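Intracellular exo-alpha-(1->5)-L-arabinofuranosidase (Bifidobacterium longum, PDB 2Y2W) hydrolyses terminal non-reducing alpha-L-arabinofuranosyl residues from arabinans and arabinoxylan during the breakdown of plant cell wall polysaccharides. Local coordinates at residues T331-V343 with L395-A408. Residues are numbered along the deposited sequence; the frame is centred on the assembly and turned at random.
Sequences TKDIALSFDEWGV and LLKHCDRVRSASRA
The axes of strands 335-339 and 402-408 lie 11° from parallel, joined by backbone bonds from Leu336 N to Arg401 O (2.7 Å), Phe338 N to Ser404 O and Ser406 N to Phe338 O; beta bulges shift the register after Leu336 and again between Phe338 and Trp341, beyond which Ala408 N bonds Trp341 O. Arg401 grips Ile334 O side-on with NE (3.1 Å) and NH2 (3.2 Å). Asp333 OD2 lies over the guanidinium face, 4.1 Å from Arg401 NE, as a nearby charge without an N-H aimed at it; the salt bridge of Arg401 goes to Asp322 instead. Leu336 CB packs on Val402 CG2, and Leu395 CD2 leans obliquely on Phe338. Trp341, its CG turned between backbone N and carbonyl carbon (chi1 72°), lays its indole back over strand 402-408. There Arg407 CG sits 3.8 Å from the centroid of the Trp341 six-membered ring, while Leu395 CD1 makes a CH-pi contact with the five-membered ring from the opposite face. On the side of the sheet carrying Ser337 and Ser404, one water bridges Ser337 OG (3.1 Å), Ser404 OG and Ser406 OG (2.7 Å each). Glu340 OE1 hydrogen-bonds Tyr286 OH, and OE2 forms a salt bridge with Arg109. These are neighbouring strands seven and eight of the (beta/alpha)8 barrel, with Glu340, the probable nucleophile, at the C-terminal end of strand seven, as in clan A glycosidases.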
loop_
_atom_site.group_PDB
_atom_site.type_symbol
_atom_site.label_atom_id
_atom_site.label_comp_id
_atom_site.label_asym_id
_atom_site.label_seq_id
_atom_site.Cartn_x
_atom_site.Cartn_y
_atom_site.Cartn_z
ATOM N N THR D 331 4.790 -30.766 -3.450
ATOM C CA THR D 331 4.163 -32.076 -3.618
ATOM C C THR D 331 2.767 -31.930 -4.215
ATOM O O THR D 331 2.190 -32.895 -4.721
ATOM C CB THR D 331 4.067 -32.829 -2.268
ATOM O OG1 THR D 331 3.195 -32.121 -1.376
ATOM C CG2 THR D 331 5.443 -32.964 -1.623
ATOM N N LYS D 332 2.246 -30.705 -4.155
ATOM C CA LYS D 332 0.878 -30.385 -4.552
ATOM C C LYS D 332 0.823 -29.710 -5.926
ATOM O O LYS D 332 1.663 -28.867 -6.248
ATOM C CB LYS D 332 0.247 -29.482 -3.482
ATOM C CG LYS D 332 -0.870 -28.552 -3.968
ATOM C CD LYS D 332 -1.071 -27.369 -3.027
ATOM C CE LYS D 332 -0.072 -26.249 -3.283
ATOM N NZ LYS D 332 -0.228 -25.143 -2.295
ATOM N N ASP D 333 -0.173 -30.088 -6.725
ATOM C CA ASP D 333 -0.452 -29.428 -7.997
ATOM C C ASP D 333 -1.396 -28.247 -7.824
ATOM O O ASP D 333 -2.361 -28.318 -7.062
ATOM C CB ASP D 333 -1.080 -30.412 -8.984
ATOM C CG ASP D 333 -0.054 -31.147 -9.817
ATOM O OD1 ASP D 333 1.145 -31.127 -9.461
ATOM O OD2 ASP D 333 -0.457 -31.749 -10.837
ATOM N N ILE D 334 -1.109 -27.163 -8.539
ATOM C CA ILE D 334 -2.036 -26.049 -8.664
ATOM C C ILE D 334 -2.992 -26.371 -9.807
ATOM O O ILE D 334 -2.567 -26.524 -10.954
ATOM C CB ILE D 334 -1.305 -24.711 -8.973
ATOM C CG1 ILE D 334 -0.202 -24.413 -7.941
ATOM C CG2 ILE D 334 -2.304 -23.554 -9.113
ATOM C CD1 ILE D 334 -0.676 -24.233 -6.507
ATOM N N ALA D 335 -4.277 -26.487 -9.484
ATOM C CA ALA D 335 -5.308 -26.718 -10.494
ATOM C C ALA D 335 -5.650 -25.426 -11.239
ATOM O O ALA D 335 -5.397 -24.324 -10.745
ATOM C CB ALA D 335 -6.554 -27.320 -9.861
ATOM N N LEU D 336 -6.217 -25.576 -12.431
ATOM C CA LEU D 336 -6.625 -24.438 -13.241
ATOM C C LEU D 336 -8.086 -24.097 -13.000
ATOM O O LEU D 336 -8.926 -24.991 -12.840
ATOM C CB LEU D 336 -6.392 -24.724 -14.728
ATOM C CG LEU D 336 -5.068 -24.305 -15.378
ATOM C CD1 LEU D 336 -3.842 -24.865 -14.656
ATOM C CD2 LEU D 336 -5.062 -24.719 -16.841
ATOM N N SER D 337 -8.378 -22.799 -12.973
ATOM C CA SER D 337 -9.736 -22.306 -12.782
ATOM C C SER D 337 -10.130 -21.354 -13.907
ATOM O O SER D 337 -9.796 -20.166 -13.876
ATOM C CB SER D 337 -9.869 -21.613 -11.421
ATOM O OG SER D 337 -11.201 -21.188 -11.185
ATOM N N PHE D 338 -10.837 -21.882 -14.904
ATOM C CA PHE D 338 -11.352 -21.076 -16.009
ATOM C C PHE D 338 -12.567 -20.256 -15.573
ATOM O O PHE D 338 -13.674 -20.439 -16.083
ATOM C CB PHE D 338 -11.696 -21.967 -17.207
ATOM C CG PHE D 338 -10.692 -21.900 -18.318
ATOM C CD1 PHE D 338 -9.553 -22.698 -18.295
ATOM C CD2 PHE D 338 -10.883 -21.035 -19.392
ATOM C CE1 PHE D 338 -8.622 -22.633 -19.327
ATOM C CE2 PHE D 338 -9.959 -20.964 -20.426
ATOM C CZ PHE D 338 -8.827 -21.765 -20.395
ATOM N N ASP D 339 -12.340 -19.334 -14.640
ATOM C CA ASP D 339 -13.428 -18.630 -13.963
ATOM C C ASP D 339 -14.085 -17.507 -14.771
ATOM O O ASP D 339 -15.061 -16.904 -14.321
ATOM C CB ASP D 339 -13.004 -18.155 -12.561
ATOM C CG ASP D 339 -11.723 -17.333 -12.565
ATOM O OD1 ASP D 339 -11.207 -16.995 -13.651
ATOM O OD2 ASP D 339 -11.231 -17.025 -11.457
ATOM N N GLU D 340 -13.551 -17.231 -15.957
ATOM C CA GLU D 340 -14.224 -16.368 -16.926
ATOM C C GLU D 340 -14.011 -16.893 -18.343
ATOM O O GLU D 340 -12.939 -16.723 -18.924
ATOM C CB GLU D 340 -13.760 -14.911 -16.798
ATOM C CG GLU D 340 -14.465 -14.129 -15.694
ATOM C CD GLU D 340 -14.168 -12.639 -15.719
ATOM O OE1 GLU D 340 -14.072 -12.056 -16.822
ATOM O OE2 GLU D 340 -14.042 -12.046 -14.626
ATOM N N TRP D 341 -15.030 -17.554 -18.883
ATOM C CA TRP D 341 -14.988 -18.055 -20.254
ATOM C C TRP D 341 -16.323 -17.851 -20.962
ATOM O O TRP D 341 -17.346 -17.627 -20.316
ATOM C CB TRP D 341 -14.559 -19.531 -20.295
ATOM C CG TRP D 341 -15.595 -20.504 -19.794
ATOM C CD1 TRP D 341 -15.766 -20.928 -18.508
ATOM C CD2 TRP D 341 -16.593 -21.179 -20.574
ATOM N NE1 TRP D 341 -16.809 -21.819 -18.435
ATOM C CE2 TRP D 341 -17.335 -21.991 -19.689
ATOM C CE3 TRP D 341 -16.933 -21.173 -21.935
ATOM C CZ2 TRP D 341 -18.397 -22.794 -20.118
ATOM C CZ3 TRP D 341 -17.991 -21.970 -22.362
ATOM C CH2 TRP D 341 -18.710 -22.770 -21.453
ATOM N N GLY D 342 -16.301 -17.917 -22.292
ATOM C CA GLY D 342 -17.519 -17.824 -23.092
ATOM C C GLY D 342 -17.408 -16.913 -24.297
ATOM O O GLY D 342 -16.341 -16.364 -24.580
ATOM N N VAL D 343 -18.524 -16.756 -25.006
ATOM C CA VAL D 343 -18.591 -15.895 -26.179
ATOM C C VAL D 343 -18.994 -14.480 -25.774
ATOM O O VAL D 343 -20.028 -14.286 -25.134
ATOM C CB VAL D 343 -19.572 -16.456 -27.244
ATOM C CG1 VAL D 343 -19.789 -15.456 -28.373
ATOM C CG2 VAL D 343 -19.058 -17.776 -27.805
ATOM N N LEU D 395 -12.765 -28.317 -22.276
ATOM C CA LEU D 395 -12.710 -28.268 -20.818
ATOM C C LEU D 395 -12.821 -29.667 -20.221
ATOM O O LEU D 395 -12.069 -30.019 -19.311
ATOM C CB LEU D 395 -13.805 -27.350 -20.256
ATOM C CG LEU D 395 -13.627 -25.832 -20.379
ATOM C CD1 LEU D 395 -14.943 -25.125 -20.095
ATOM C CD2 LEU D 395 -12.528 -25.308 -19.460
ATOM N N LEU D 396 -13.753 -30.459 -20.751
ATOM C CA LEU D 396 -13.937 -31.846 -20.325
ATOM C C LEU D 396 -12.753 -32.730 -20.725
ATOM O O LEU D 396 -12.363 -33.625 -19.975
ATOM C CB LEU D 396 -15.251 -32.415 -20.870
ATOM C CG LEU D 396 -16.549 -31.962 -20.190
ATOM C CD1 LEU D 396 -17.757 -32.246 -21.067
ATOM C CD2 LEU D 396 -16.718 -32.623 -18.831
ATOM N N LYS D 397 -12.176 -32.462 -21.897
ATOM C CA LYS D 397 -10.991 -33.190 -22.364
ATOM C C LYS D 397 -9.742 -32.874 -21.543
ATOM O O LYS D 397 -8.762 -33.620 -21.584
ATOM C CB LYS D 397 -10.735 -32.925 -23.851
ATOM C CG LYS D 397 -11.351 -33.967 -24.780
ATOM C CD LYS D 397 -11.567 -33.440 -26.201
ATOM C CE LYS D 397 -10.375 -33.702 -27.114
ATOM N NZ LYS D 397 -9.215 -32.814 -26.818
ATOM N N HIS D 398 -9.786 -31.772 -20.798
ATOM C CA HIS D 398 -8.668 -31.368 -19.946
ATOM C C HIS D 398 -9.097 -31.104 -18.499
ATOM O O HIS D 398 -8.471 -30.308 -17.795
ATOM C CB HIS D 398 -7.957 -30.144 -20.536
ATOM C CG HIS D 398 -7.311 -30.402 -21.862
ATOM N ND1 HIS D 398 -6.085 -31.019 -21.986
ATOM C CD2 HIS D 398 -7.724 -30.131 -23.124
ATOM C CE1 HIS D 398 -5.770 -31.116 -23.266
ATOM N NE2 HIS D 398 -6.747 -30.584 -23.977
ATOM N N CYS D 399 -10.147 -31.788 -18.052
ATOM C CA CYS D 399 -10.652 -31.604 -16.690
ATOM C C CYS D 399 -9.806 -32.332 -15.639
ATOM O O CYS D 399 -10.214 -32.471 -14.489
ATOM C CB CYS D 399 -12.139 -31.977 -16.588
ATOM S SG CYS D 399 -12.521 -33.740 -16.535
ATOM N N ASP D 400 -8.625 -32.784 -16.048
ATOM C CA ASP D 400 -7.647 -33.360 -15.134
ATOM C C ASP D 400 -6.845 -32.257 -14.460
ATOM O O ASP D 400 -6.362 -32.425 -13.338
ATOM C CB ASP D 400 -6.708 -34.328 -15.872
ATOM C CG ASP D 400 -5.951 -33.665 -17.024
ATOM O OD1 ASP D 400 -6.570 -32.918 -17.813
ATOM O OD2 ASP D 400 -4.731 -33.905 -17.146
ATOM N N ARG D 401 -6.703 -31.134 -15.157
ATOM C CA ARG D 401 -5.968 -29.990 -14.641
ATOM C C ARG D 401 -6.891 -28.791 -14.443
ATOM O O ARG D 401 -6.638 -27.943 -13.588
ATOM C CB ARG D 401 -4.803 -29.636 -15.565
ATOM C CG ARG D 401 -3.709 -28.810 -14.904
ATOM C CD ARG D 401 -2.984 -29.600 -13.820
ATOM N NE ARG D 401 -2.083 -28.756 -13.038
ATOM C CZ ARG D 401 -0.834 -28.455 -13.391
ATOM N NH1 ARG D 401 -0.319 -28.925 -14.524
ATOM N NH2 ARG D 401 -0.097 -27.681 -12.607
ATOM N N VAL D 402 -7.956 -28.730 -15.239
ATOM C CA VAL D 402 -8.990 -27.716 -15.068
ATOM C C VAL D 402 -10.106 -28.299 -14.202
ATOM O O VAL D 402 -11.008 -28.981 -14.693
ATOM C CB VAL D 402 -9.545 -27.210 -16.426
ATOM C CG1 VAL D 402 -10.620 -26.148 -16.210
ATOM C CG2 VAL D 402 -8.420 -26.656 -17.291
ATOM N N ARG D 403 -10.027 -28.033 -12.903
ATOM C CA ARG D 403 -10.984 -28.583 -11.948
ATOM C C ARG D 403 -12.126 -27.611 -11.635
ATOM O O ARG D 403 -13.022 -27.927 -10.851
ATOM C CB ARG D 403 -10.267 -29.025 -10.667
ATOM C CG ARG D 403 -9.150 -30.056 -10.877
ATOM C CD ARG D 403 -9.655 -31.389 -11.427
ATOM N NE ARG D 403 -10.679 -32.000 -10.579
ATOM C CZ ARG D 403 -11.258 -33.173 -10.820
ATOM N NH1 ARG D 403 -10.918 -33.886 -11.885
ATOM N NH2 ARG D 403 -12.179 -33.636 -9.987
ATOM N N SER D 404 -12.088 -26.435 -12.254
ATOM C CA SER D 404 -13.148 -25.440 -12.105
ATOM C C SER D 404 -13.267 -24.563 -13.341
ATOM O O SER D 404 -12.265 -24.211 -13.961
ATOM C CB SER D 404 -12.908 -24.565 -10.876
ATOM O OG SER D 404 -14.003 -23.693 -10.662
ATOM N N ALA D 405 -14.503 -24.215 -13.687
ATOM C CA ALA D 405 -14.782 -23.292 -14.780
ATOM C C ALA D 405 -16.054 -22.494 -14.494
ATOM O O ALA D 405 -17.060 -23.049 -14.048
ATOM C CB ALA D 405 -14.898 -24.038 -16.105
ATOM N N SER D 406 -15.997 -21.189 -14.744
ATOM C CA SER D 406 -17.149 -20.321 -14.541
ATOM C C SER D 406 -17.499 -19.592 -15.826
ATOM O O SER D 406 -16.726 -18.757 -16.302
ATOM C CB SER D 406 -16.888 -19.309 -13.421
ATOM O OG SER D 406 -16.337 -19.932 -12.276
ATOM N N ARG D 407 -18.660 -19.916 -16.389
ATOM C CA ARG D 407 -19.127 -19.260 -17.602
ATOM C C ARG D 407 -19.657 -17.868 -17.271
ATOM O O ARG D 407 -20.450 -17.698 -16.342
ATOM C CB ARG D 407 -20.203 -20.089 -18.303
ATOM C CG ARG D 407 -20.388 -19.705 -19.766
ATOM C CD ARG D 407 -21.821 -19.891 -20.225
ATOM N NE ARG D 407 -22.083 -19.157 -21.463
ATOM C CZ ARG D 407 -22.441 -17.876 -21.522
ATOM N NH1 ARG D 407 -22.584 -17.160 -20.412
ATOM N NH2 ARG D 407 -22.653 -17.302 -22.697
ATOM N N ALA D 408 -19.206 -16.879 -18.036
ATOM C CA ALA D 408 -19.596 -15.490 -17.826
ATOM C C ALA D 408 -20.575 -15.026 -18.904
ATOM O O ALA D 408 -20.268 -15.120 -20.091
ATOM C CB ALA D 408 -18.361 -14.597 -17.808
HETATM O O HOH W 1 -14.105 -21.469 -12.169
#